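Local coordinates for lipopolysaccharide biosynthesis protein wbpB (Thermus thermophilus, PDB 3O9Z) that probably acts as an NAD-dependent dehydrogenase in the biosynthesis of 2,3-diacetamido-2,3-dideoxy-D-mannuronic acid, binding both NAD and 2-oxoglutarate, at residues A[160-165]-A[182-187]; A[9-14]-A[18-23]; A[87-92]-A[103-108]. All blocks are in the same frame, centred on the assembly; numbering follows the deposited sequence.

The three contacts illustrate how a two-domain dehydrogenase builds one site from separate pieces of chain. Contact 2 comes first along the sequence, followed by contact 3 and then contact 1, each closing before the next opens. Contacts 2 and 3 belong to the NAD-binding Rossmann domain, their centres about 16 Å apart; contact 1 lies in the C-terminal alpha/beta domain, its centre about 19 Å from either. All three reach NAD, while contacts 1 and 3 also touch 2-oxoglutarate and meet each other directly. The cofactor is thus held along its length, with residues 9-14 at adenine and pyrophosphate, and 103-108 with 182-187 at the nicotinamide end.

Contact 1 of 3, residues A[160-165]-A[182-187]; sequences TGRGKW and TNIGIH. With AKG (2-oxoglutaric acid), chain F; NAD (nicotinamide-adenine-dinucleotide), chain E.
I184 is the residue of 182-187 that meets both T160 and R162, with N183 just before it. The N183 carboxamide is held by N82 (to OD1) and Y166 (from ND2), with OD1 near ribose O2D of NAD. I184 then divides its work between two branches. Its CG2 lies 3.7 Å from CG2 of T160, where the side chains cross obliquely. CD1 reaches off at roughly a right angle to that branch, 3.8 Å from NH2 of R162, and also borders a carboxylate of 2-oxoglutarate. The R162 guanidinium spans both ends of the ligand: NH2 of R162 donates to 2-oxoglutarate O1 at 2.8 Å, and almost straight (172°) to O3 of the far carboxylate at 3.0 Å. The arginine chain bends at chi2 (-71°), which turns the NH1 edge back toward its own segment, where it donates in the guanidinium plane to OG1 of T160 and O of G161, both at 2.9 Å; four bonds therefore fix the group's rotation. T160 OG1 in turn donates to O3 at 2.9 Å. Farther along, past G185, H187 presents its ring edge to the ligand, and NE2 donates to the ketone oxygen O5 at 2.8 Å. Such a meeting of a loop after strand 152-160 with the junction between helices 180-183 and 186-196 forms the C-terminal-domain side of the 2-oxoglutarate pocket, probably the substrate site of this Gfo/Idh/MocA-family dehydrogenase.

Contact 2 of 3, residues A[9-14]-A[18-23]; sequences TGLAGY and RHLKAI. With NAD (nicotinamide-adenine-dinucleotide), chain E.
L11 on L20 and Y14 beside R18 make a small, partly buried contact between the loop that follows strand 5-9 and the helix, 16-25, into which that loop leads. The first pair is apolar. CD1 of L11 rests against the isopropyl end of L20, 3.9 Å from each of its two methyl carbons, CD1 and CD2, and the side chains cross at about a right angle. With CG of L11 placed opposite the backbone N (chi1 179°), the branch leans to the helix and to strand 29-34, which both leucines touch through S33 and L30. The second pair is polar. NH2 of R18 comes within 3.6 Å of OH of Y14, which sits at the edge of the guanidinium, while ring and guanidinium planes stand 80° apart.

Here the general rule of the Rossmann fold is visible: a glycine-rich turn joins the first strand to the first helix and receives the dinucleotide. G10 to G13 form a type I turn, G10 with a positive phi (93°) suited to glycine. CA of G13 passes 3.1 Å from O5B of NAD, an approach that the lack of a side chain permits. Next, N of Y14 donates to the phosphate oxygen O1A at 2.8 Å, virtually straight. Because this amide lies just before helix 16-25, the helix start may add favourable charge for the phosphate. The Y14 CB also lies against the pyrophosphate, 3.5 Å from O1A. Toward the adenosine half, CB of A12 stands 3.4 Å from the ribose oxygen O3B, and the A12 backbone N binds D35. The O of A12 accepts a hydrogen bond from N39 of the second subunit.

Contact 3 of 3, residues A[87-92]-A[103-108]; sequences PQIRMA and KPLVLW. With NAD (nicotinamide-adenine-dinucleotide), chain E; AKG (2-oxoglutaric acid), chain F.
The carbonyl of L105 is the flat group that meets I89: the methyl CD1 comes to 3.6 Å from O of L105, beyond the oxygen and tilted out of the carbonyl plane. This buried oxygen has no hydrogen-bond partner in the model. A second flat group, the nicotinamide ring of NAD, has one face turned to 2-oxoglutarate, whose C2 stands over C4N at 3.2 Å. On that same side K103 brings CD obliquely to C2N at 3.5 Å. The third, the amide of Q88, sets NE2 beside the adenine atom N1A at 3.0 Å; its OE1 binds T9 and S80, and NE2 also donates to E57 of the third subunit.

Between the segments the contact itself is apolar. CD1 of I89 is its hub, reached by CD1 of L105 at 4.0 Å and by CG1 of V106 at 3.9 Å, with I89 and V106 crossing at about a right angle. The I89 side chain also packs on L115 and I78, so helix 85-94 is joined to the loop ahead of helix 109-122 and to the central sheet of the Rossmann domain. That loop starts with K103 and a cis peptide bond before P104, a Lys-Pro pair familiar from the Gfo/Idh/MocA family. Bends at chi2 and chi3 curl the K103 chain back over the cofactor, and NZ binds ribose O2D, the N183 backbone oxygen and ketone O5, the first and last both at 2.8 Å. Donation to O5 would probably draw electron density from C2, which lies over C4N; the geometry is consistent with hydride transfer between nicotinamide and 2-oxoglutarate.

Contact 1 of 3, residues A[160-165]-A[182-187]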
# COMPACT_ATOMS: atom_id res chain seq x y z
N THR A 160 11.51 15.37 22.17
CA THR A 160 10.13 15.45 21.73
C THR A 160 9.56 14.04 21.63
O THR A 160 9.97 13.24 20.77
CB THR A 160 10.00 16.29 20.44
OG1 THR A 160 8.61 16.36 20.08
CG2 THR A 160 10.80 15.66 19.30
N GLY A 161 8.71 13.65 22.58
CA GLY A 161 8.37 12.23 22.70
C GLY A 161 7.58 11.73 21.51
O GLY A 161 6.76 12.45 20.93
N ARG A 162 7.87 10.47 21.17
CA ARG A 162 7.12 9.82 20.08
C ARG A 162 6.65 8.45 20.55
O ARG A 162 7.42 7.63 21.07
CB ARG A 162 7.98 9.64 18.82
CG ARG A 162 8.31 10.96 18.15
CD ARG A 162 7.10 11.59 17.46
NE ARG A 162 7.47 12.81 16.75
CZ ARG A 162 7.64 13.99 17.34
NH1 ARG A 162 7.55 14.10 18.66
NH2 ARG A 162 7.96 15.06 16.60
N GLY A 163 5.38 8.20 20.23
CA GLY A 163 4.84 6.88 20.56
C GLY A 163 5.27 5.74 19.66
O GLY A 163 6.07 5.92 18.73
N LYS A 164 4.72 4.56 19.91
CA LYS A 164 5.17 3.31 19.29
C LYS A 164 4.93 3.27 17.79
O LYS A 164 5.60 2.53 17.08
CB LYS A 164 4.42 2.15 19.97
CG LYS A 164 4.89 1.94 21.39
CD LYS A 164 6.29 1.51 21.48
CE LYS A 164 6.58 1.28 22.96
NZ LYS A 164 7.15 -0.08 23.00
N TRP A 165 4.03 4.10 17.28
CA TRP A 165 3.79 4.12 15.85
C TRP A 165 5.03 4.62 15.10
O TRP A 165 5.24 4.25 13.95
CB TRP A 165 2.57 5.02 15.55
CG TRP A 165 2.76 6.40 16.08
CD1 TRP A 165 2.49 6.83 17.35
CD2 TRP A 165 3.39 7.51 15.41
NE1 TRP A 165 2.87 8.15 17.52
CE2 TRP A 165 3.44 8.58 16.34
CE3 TRP A 165 3.89 7.70 14.10
CZ2 TRP A 165 3.98 9.84 16.02
CZ3 TRP A 165 4.37 8.99 13.77
CH2 TRP A 165 4.46 9.98 14.75
N THR A 182 18.28 13.97 11.17
CA THR A 182 17.70 14.74 10.09
C THR A 182 16.21 15.00 10.36
O THR A 182 15.74 16.13 10.37
CB THR A 182 17.83 14.00 8.77
OG1 THR A 182 19.22 13.90 8.40
CG2 THR A 182 17.11 14.73 7.63
N ASN A 183 15.47 13.91 10.53
CA ASN A 183 14.02 14.02 10.60
C ASN A 183 13.57 14.91 11.73
O ASN A 183 12.69 15.71 11.50
CB ASN A 183 13.37 12.65 10.72
CG ASN A 183 11.88 12.72 10.55
OD1 ASN A 183 11.40 13.30 9.58
ND2 ASN A 183 11.12 12.21 11.54
N ILE A 184 14.16 14.76 12.92
CA ILE A 184 13.79 15.64 14.01
C ILE A 184 14.86 16.72 14.16
O ILE A 184 14.53 17.88 14.28
CB ILE A 184 13.64 14.84 15.30
CG1 ILE A 184 12.65 13.69 15.12
CG2 ILE A 184 13.17 15.78 16.42
CD1 ILE A 184 11.20 14.07 14.80
N GLY A 185 16.12 16.33 14.11
CA GLY A 185 17.21 17.28 14.40
C GLY A 185 17.36 18.44 13.45
O GLY A 185 17.89 19.48 13.86
N ILE A 186 16.81 18.34 12.24
CA ILE A 186 17.05 19.45 11.30
C ILE A 186 16.56 20.77 11.86
O ILE A 186 17.13 21.84 11.56
CB ILE A 186 16.40 19.15 9.94
CG1 ILE A 186 16.92 20.14 8.89
CG2 ILE A 186 14.85 19.16 9.99
CD1 ILE A 186 18.30 19.77 8.43
N HIS A 187 15.50 20.77 12.67
CA HIS A 187 15.00 21.99 13.27
C HIS A 187 16.12 22.70 14.02
O HIS A 187 16.28 23.91 13.85
CB HIS A 187 13.87 21.67 14.25
CG HIS A 187 12.53 21.44 13.61
ND1 HIS A 187 11.82 22.45 12.98
CD2 HIS A 187 11.77 20.33 13.55
CE1 HIS A 187 10.67 21.96 12.56
NE2 HIS A 187 10.62 20.67 12.86
C1 AKG F . 8.48 16.11 13.05
O1 AKG F . 7.88 15.33 13.83
O2 AKG F . 8.79 15.78 11.90
C2 AKG F . 8.75 17.50 13.39
O5 AKG F . 9.33 18.20 12.57
C3 AKG F . 8.35 18.05 14.73
C4 AKG F . 9.56 17.94 15.66
C5 AKG F . 9.25 18.29 17.10
O3 AKG F . 8.24 17.81 17.65
O4 AKG F . 10.01 19.05 17.71
PA NAD E . 2.79 11.21 7.85
O1A NAD E . 1.72 11.48 8.84
O2A NAD E . 3.45 9.83 7.72
O5B NAD E . 2.08 11.63 6.51
C5B NAD E . 2.83 11.40 5.35
C4B NAD E . 1.87 11.42 4.14
O4B NAD E . 2.61 11.38 2.89
C3B NAD E . 1.02 10.12 4.16
O3B NAD E . -0.39 10.41 4.14
C2B NAD E . 1.51 9.32 2.93
O2B NAD E . 0.50 8.50 2.32
C1B NAD E . 1.86 10.53 2.02
N9A NAD E . 2.73 10.10 0.90
C8A NAD E . 3.55 9.03 0.69
N7A NAD E . 4.08 9.07 -0.53
C5A NAD E . 3.54 10.15 -1.18
C6A NAD E . 3.68 10.73 -2.50
N6A NAD E . 4.47 10.12 -3.44
N1A NAD E . 2.96 11.84 -2.66
C2A NAD E . 2.17 12.48 -1.82
N3A NAD E . 2.00 11.94 -0.58
C4A NAD E . 2.70 10.84 -0.29
O3 NAD E . 3.97 12.26 8.08
PN NAD E . 3.97 13.75 8.57
O1N NAD E . 4.33 13.77 10.06
O2N NAD E . 2.72 14.45 8.11
O5D NAD E . 5.29 14.34 7.90
C5D NAD E . 5.08 14.85 6.61
C4D NAD E . 6.27 15.79 6.33
O4D NAD E . 6.06 16.92 7.20
C3D NAD E . 7.67 15.23 6.60
O3D NAD E . 8.57 15.91 5.67
C2D NAD E . 7.95 15.79 8.01
O2D NAD E . 9.33 15.99 8.24
C1D NAD E . 7.19 17.12 8.08
N1N NAD E . 6.79 17.49 9.44
C2N NAD E . 7.04 18.71 9.87
C3N NAD E . 6.70 19.18 11.12
C7N NAD E . 7.13 20.55 11.46
O7N NAD E . 7.36 21.40 10.58
N7N NAD E . 7.11 20.82 12.76
C4N NAD E . 6.02 18.29 11.97
C5N NAD E . 5.69 17.04 11.45
C6N NAD E . 6.06 16.64 10.17

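Contact 2 of 3, residues A[9-14]-A[18-23]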
# COMPACT_ATOMS: atom_id res chain seq x y z
N THR A 9 0.98 18.00 -1.70
CA THR A 9 1.28 16.57 -1.61
C THR A 9 1.33 16.16 -0.14
O THR A 9 1.66 16.96 0.75
CB THR A 9 2.57 16.15 -2.26
OG1 THR A 9 3.69 16.59 -1.48
CG2 THR A 9 2.67 16.79 -3.66
N GLY A 10 0.80 14.97 0.13
CA GLY A 10 0.81 14.45 1.50
C GLY A 10 -0.45 14.77 2.27
O GLY A 10 -0.42 14.83 3.52
N LEU A 11 -1.58 14.97 1.58
CA LEU A 11 -2.81 15.46 2.20
C LEU A 11 -3.33 14.62 3.39
O LEU A 11 -3.98 15.15 4.27
CB LEU A 11 -3.92 15.50 1.13
CG LEU A 11 -5.30 15.97 1.57
CD1 LEU A 11 -5.35 17.40 2.08
CD2 LEU A 11 -6.27 15.79 0.40
N ALA A 12 -3.06 13.31 3.36
CA ALA A 12 -3.63 12.43 4.42
C ALA A 12 -2.83 12.45 5.71
O ALA A 12 -3.21 11.78 6.68
CB ALA A 12 -3.69 11.03 3.89
N GLY A 13 -1.71 13.16 5.73
CA GLY A 13 -0.74 12.95 6.77
C GLY A 13 -1.01 13.78 8.00
O GLY A 13 -1.91 14.64 8.06
N TYR A 14 -0.20 13.52 9.02
CA TYR A 14 -0.30 14.29 10.23
C TYR A 14 -0.19 15.81 10.09
O TYR A 14 -0.94 16.57 10.71
CB TYR A 14 0.76 13.83 11.24
CG TYR A 14 0.80 14.72 12.45
CD1 TYR A 14 1.83 15.63 12.59
CD2 TYR A 14 -0.15 14.58 13.48
CE1 TYR A 14 1.87 16.49 13.68
CE2 TYR A 14 -0.10 15.46 14.58
CZ TYR A 14 0.93 16.37 14.67
OH TYR A 14 0.99 17.24 15.74
N ARG A 18 -2.21 21.49 8.96
CA ARG A 18 -1.60 22.79 9.23
C ARG A 18 -1.36 23.54 7.93
O ARG A 18 -1.45 24.77 7.89
CB ARG A 18 -0.26 22.63 9.97
CG ARG A 18 -0.29 23.24 11.33
CD ARG A 18 1.04 23.07 12.06
NE ARG A 18 1.03 21.88 12.91
CZ ARG A 18 2.07 21.48 13.63
NH1 ARG A 18 3.20 22.18 13.59
NH2 ARG A 18 1.98 20.38 14.37
N HIS A 19 -1.09 22.80 6.85
CA HIS A 19 -0.91 23.42 5.53
C HIS A 19 -2.25 23.84 4.94
O HIS A 19 -2.33 24.89 4.31
CB HIS A 19 -0.25 22.42 4.57
CG HIS A 19 1.19 22.17 4.90
ND1 HIS A 19 2.20 22.86 4.26
CD2 HIS A 19 1.78 21.41 5.85
CE1 HIS A 19 3.36 22.49 4.78
NE2 HIS A 19 3.13 21.64 5.77
N LEU A 20 -3.30 23.08 5.22
CA LEU A 20 -4.63 23.47 4.75
C LEU A 20 -5.05 24.73 5.46
O LEU A 20 -5.56 25.65 4.79
CB LEU A 20 -5.66 22.40 5.10
CG LEU A 20 -5.50 21.09 4.34
CD1 LEU A 20 -6.54 20.02 4.76
CD2 LEU A 20 -5.54 21.27 2.82
N LYS A 21 -4.82 24.81 6.77
CA LYS A 21 -5.12 26.02 7.52
C LYS A 21 -4.28 27.20 6.97
O LYS A 21 -4.81 28.32 6.80
CB LYS A 21 -4.94 25.77 9.02
CG LYS A 21 -5.13 26.99 9.91
CD LYS A 21 -4.40 26.76 11.22
CE LYS A 21 -5.39 26.70 12.35
NZ LYS A 21 -5.35 28.02 13.05
N ALA A 22 -3.00 26.99 6.67
CA ALA A 22 -2.16 28.10 6.18
C ALA A 22 -2.63 28.61 4.81
O ALA A 22 -2.65 29.81 4.55
CB ALA A 22 -0.68 27.65 6.05
N ILE A 23 -2.92 27.69 3.90
CA ILE A 23 -3.39 28.09 2.57
C ILE A 23 -4.66 28.91 2.70
O ILE A 23 -4.81 29.93 2.04
CB ILE A 23 -3.64 26.85 1.69
CG1 ILE A 23 -2.31 26.19 1.35
CG2 ILE A 23 -4.39 27.22 0.38
CD1 ILE A 23 -2.43 24.79 0.74
PA NAD E . 2.79 11.21 7.85
O1A NAD E . 1.72 11.48 8.84
O2A NAD E . 3.45 9.83 7.72
O5B NAD E . 2.08 11.63 6.51
C5B NAD E . 2.83 11.40 5.35
C4B NAD E . 1.87 11.42 4.14
O4B NAD E . 2.61 11.38 2.89
C3B NAD E . 1.02 10.12 4.16
O3B NAD E . -0.39 10.41 4.14
C2B NAD E . 1.51 9.32 2.93
O2B NAD E . 0.50 8.50 2.32
C1B NAD E . 1.86 10.53 2.02
N9A NAD E . 2.73 10.10 0.90
C8A NAD E . 3.55 9.03 0.69
N7A NAD E . 4.08 9.07 -0.53
C5A NAD E . 3.54 10.15 -1.18
C6A NAD E . 3.68 10.73 -2.50
N6A NAD E . 4.47 10.12 -3.44
N1A NAD E . 2.96 11.84 -2.66
C2A NAD E . 2.17 12.48 -1.82
N3A NAD E . 2.00 11.94 -0.58
C4A NAD E . 2.70 10.84 -0.29
O3 NAD E . 3.97 12.26 8.08
PN NAD E . 3.97 13.75 8.57
O1N NAD E . 4.33 13.77 10.06
O2N NAD E . 2.72 14.45 8.11
O5D NAD E . 5.29 14.34 7.90
C5D NAD E . 5.08 14.85 6.61
C4D NAD E . 6.27 15.79 6.33
O4D NAD E . 6.06 16.92 7.20
C3D NAD E . 7.67 15.23 6.60
O3D NAD E . 8.57 15.91 5.67
C2D NAD E . 7.95 15.79 8.01
O2D NAD E . 9.33 15.99 8.24
C1D NAD E . 7.19 17.12 8.08
N1N NAD E . 6.79 17.49 9.44
C2N NAD E . 7.04 18.71 9.87
C3N NAD E . 6.70 19.18 11.12
C7N NAD E . 7.13 20.55 11.46
O7N NAD E . 7.36 21.40 10.58
N7N NAD E . 7.11 20.82 12.76
C4N NAD E . 6.02 18.29 11.97
C5N NAD E . 5.69 17.04 11.45
C6N NAD E . 6.06 16.64 10.17

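Contact 3 of 3, residues A[87-92]-A[103-108]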
# COMPACT_ATOMS: atom_id res chain seq x y z
N PRO A 87 12.41 14.80 -5.32
CA PRO A 87 11.78 14.57 -6.64
C PRO A 87 10.47 15.31 -6.81
O PRO A 87 10.06 15.53 -7.97
CB PRO A 87 11.67 13.05 -6.75
CG PRO A 87 11.61 12.61 -5.27
CD PRO A 87 12.65 13.53 -4.61
N GLN A 88 9.74 15.62 -5.73
CA GLN A 88 8.53 16.42 -5.82
C GLN A 88 8.77 17.90 -6.08
O GLN A 88 8.00 18.57 -6.74
CB GLN A 88 7.52 16.21 -4.65
CG GLN A 88 7.02 14.78 -4.63
CD GLN A 88 5.93 14.54 -3.64
OE1 GLN A 88 5.81 15.21 -2.62
NE2 GLN A 88 5.06 13.59 -4.01
N ILE A 89 9.89 18.39 -5.53
CA ILE A 89 10.35 19.72 -5.91
C ILE A 89 10.81 19.69 -7.39
O ILE A 89 10.42 20.61 -8.10
CB ILE A 89 11.53 20.12 -5.02
CG1 ILE A 89 11.09 20.39 -3.56
CG2 ILE A 89 12.20 21.37 -5.62
CD1 ILE A 89 12.28 20.24 -2.57
N ARG A 90 11.43 18.62 -7.87
CA ARG A 90 11.80 18.57 -9.32
C ARG A 90 10.48 18.60 -10.12
O ARG A 90 10.41 19.21 -11.20
CB ARG A 90 12.54 17.28 -9.64
CG ARG A 90 13.93 17.24 -9.01
CD ARG A 90 15.00 17.83 -9.86
NE ARG A 90 15.07 17.22 -11.19
CZ ARG A 90 15.93 16.29 -11.57
NH1 ARG A 90 15.91 15.85 -12.83
NH2 ARG A 90 16.87 15.78 -10.77
N MET A 91 9.41 17.95 -9.65
CA MET A 91 8.13 17.95 -10.36
C MET A 91 7.56 19.36 -10.39
O MET A 91 7.09 19.83 -11.46
CB MET A 91 7.17 16.98 -9.65
CG MET A 91 5.70 17.03 -10.15
SD MET A 91 4.70 15.58 -9.52
CE MET A 91 4.65 15.82 -7.74
N ALA A 92 7.51 20.05 -9.25
CA ALA A 92 7.01 21.41 -9.18
C ALA A 92 7.74 22.24 -10.27
O ALA A 92 7.10 22.92 -11.09
CB ALA A 92 7.25 22.02 -7.80
N LYS A 103 10.25 20.66 6.08
CA LYS A 103 11.60 20.26 6.48
C LYS A 103 11.74 18.74 6.52
O LYS A 103 10.73 18.02 6.65
CB LYS A 103 12.03 20.91 7.81
CG LYS A 103 10.98 20.90 8.94
CD LYS A 103 10.42 19.52 9.38
CE LYS A 103 11.47 18.58 9.95
NZ LYS A 103 10.72 17.30 10.32
N PRO A 104 12.95 18.22 6.37
CA PRO A 104 14.15 18.91 5.82
C PRO A 104 13.84 19.21 4.36
O PRO A 104 13.18 18.41 3.70
CB PRO A 104 15.25 17.84 5.92
CG PRO A 104 14.46 16.51 5.77
CD PRO A 104 13.18 16.78 6.53
N LEU A 105 14.30 20.34 3.83
CA LEU A 105 13.99 20.67 2.43
C LEU A 105 14.31 19.52 1.48
O LEU A 105 13.46 19.15 0.64
CB LEU A 105 14.79 21.96 2.06
CG LEU A 105 14.49 22.61 0.69
CD1 LEU A 105 12.98 22.72 0.51
CD2 LEU A 105 15.13 24.01 0.65
N VAL A 106 15.52 18.96 1.56
CA VAL A 106 15.89 17.72 0.90
C VAL A 106 16.83 16.95 1.83
O VAL A 106 17.16 17.47 2.92
CB VAL A 106 16.57 17.91 -0.48
CG1 VAL A 106 15.64 18.68 -1.45
CG2 VAL A 106 17.92 18.71 -0.31
N LEU A 107 17.22 15.76 1.44
CA LEU A 107 18.05 14.89 2.29
C LEU A 107 19.54 15.15 2.11
O LEU A 107 20.32 14.93 3.02
CB LEU A 107 17.75 13.40 2.09
CG LEU A 107 16.37 12.94 2.61
CD1 LEU A 107 16.27 11.41 2.34
CD2 LEU A 107 16.37 13.35 4.10
N TRP A 108 19.98 15.56 0.92
CA TRP A 108 21.43 15.58 0.60
C TRP A 108 21.90 16.91 0.03
O TRP A 108 21.23 17.52 -0.78
CB TRP A 108 21.74 14.48 -0.42
CG TRP A 108 21.42 13.11 0.09
CD1 TRP A 108 20.29 12.37 -0.16
CD2 TRP A 108 22.24 12.31 0.95
NE1 TRP A 108 20.37 11.16 0.49
CE2 TRP A 108 21.55 11.10 1.18
CE3 TRP A 108 23.50 12.49 1.54
CZ2 TRP A 108 22.09 10.07 1.97
CZ3 TRP A 108 24.01 11.47 2.36
CH2 TRP A 108 23.32 10.28 2.55
PA NAD E . 2.79 11.21 7.85
O1A NAD E . 1.72 11.48 8.84
O2A NAD E . 3.45 9.83 7.72
O5B NAD E . 2.08 11.63 6.51
C5B NAD E . 2.83 11.40 5.35
C4B NAD E . 1.87 11.42 4.14
O4B NAD E . 2.61 11.38 2.89
C3B NAD E . 1.02 10.12 4.16
O3B NAD E . -0.39 10.41 4.14
C2B NAD E . 1.51 9.32 2.93
O2B NAD E . 0.50 8.50 2.32
C1B NAD E . 1.86 10.53 2.02
N9A NAD E . 2.73 10.10 0.90
C8A NAD E . 3.55 9.03 0.69
N7A NAD E . 4.08 9.07 -0.53
C5A NAD E . 3.54 10.15 -1.18
C6A NAD E . 3.68 10.73 -2.50
N6A NAD E . 4.47 10.12 -3.44
N1A NAD E . 2.96 11.84 -2.66
C2A NAD E . 2.17 12.48 -1.82
N3A NAD E . 2.00 11.94 -0.58
C4A NAD E . 2.70 10.84 -0.29
O3 NAD E . 3.97 12.26 8.08
PN NAD E . 3.97 13.75 8.57
O1N NAD E . 4.33 13.77 10.06
O2N NAD E . 2.72 14.45 8.11
O5D NAD E . 5.29 14.34 7.90
C5D NAD E . 5.08 14.85 6.61
C4D NAD E . 6.27 15.79 6.33
O4D NAD E . 6.06 16.92 7.20
C3D NAD E . 7.67 15.23 6.60
O3D NAD E . 8.57 15.91 5.67
C2D NAD E . 7.95 15.79 8.01
O2D NAD E . 9.33 15.99 8.24
C1D NAD E . 7.19 17.12 8.08
N1N NAD E . 6.79 17.49 9.44
C2N NAD E . 7.04 18.71 9.87
C3N NAD E . 6.70 19.18 11.12
C7N NAD E . 7.13 20.55 11.46
O7N NAD E . 7.36 21.40 10.58
N7N NAD E . 7.11 20.82 12.76
C4N NAD E . 6.02 18.29 11.97
C5N NAD E . 5.69 17.04 11.45
C6N NAD E . 6.06 16.64 10.17
C1 AKG F . 8.48 16.11 13.05
O1 AKG F . 7.88 15.33 13.83
O2 AKG F . 8.79 15.78 11.90
C2 AKG F . 8.75 17.50 13.39
O5 AKG F . 9.33 18.20 12.57
C3 AKG F . 8.35 18.05 14.73
C4 AKG F . 9.56 17.94 15.66
C5 AKG F . 9.25 18.29 17.10
O3 AKG F . 8.24 17.81 17.65
O4 AKG F . 10.01 19.05 17.71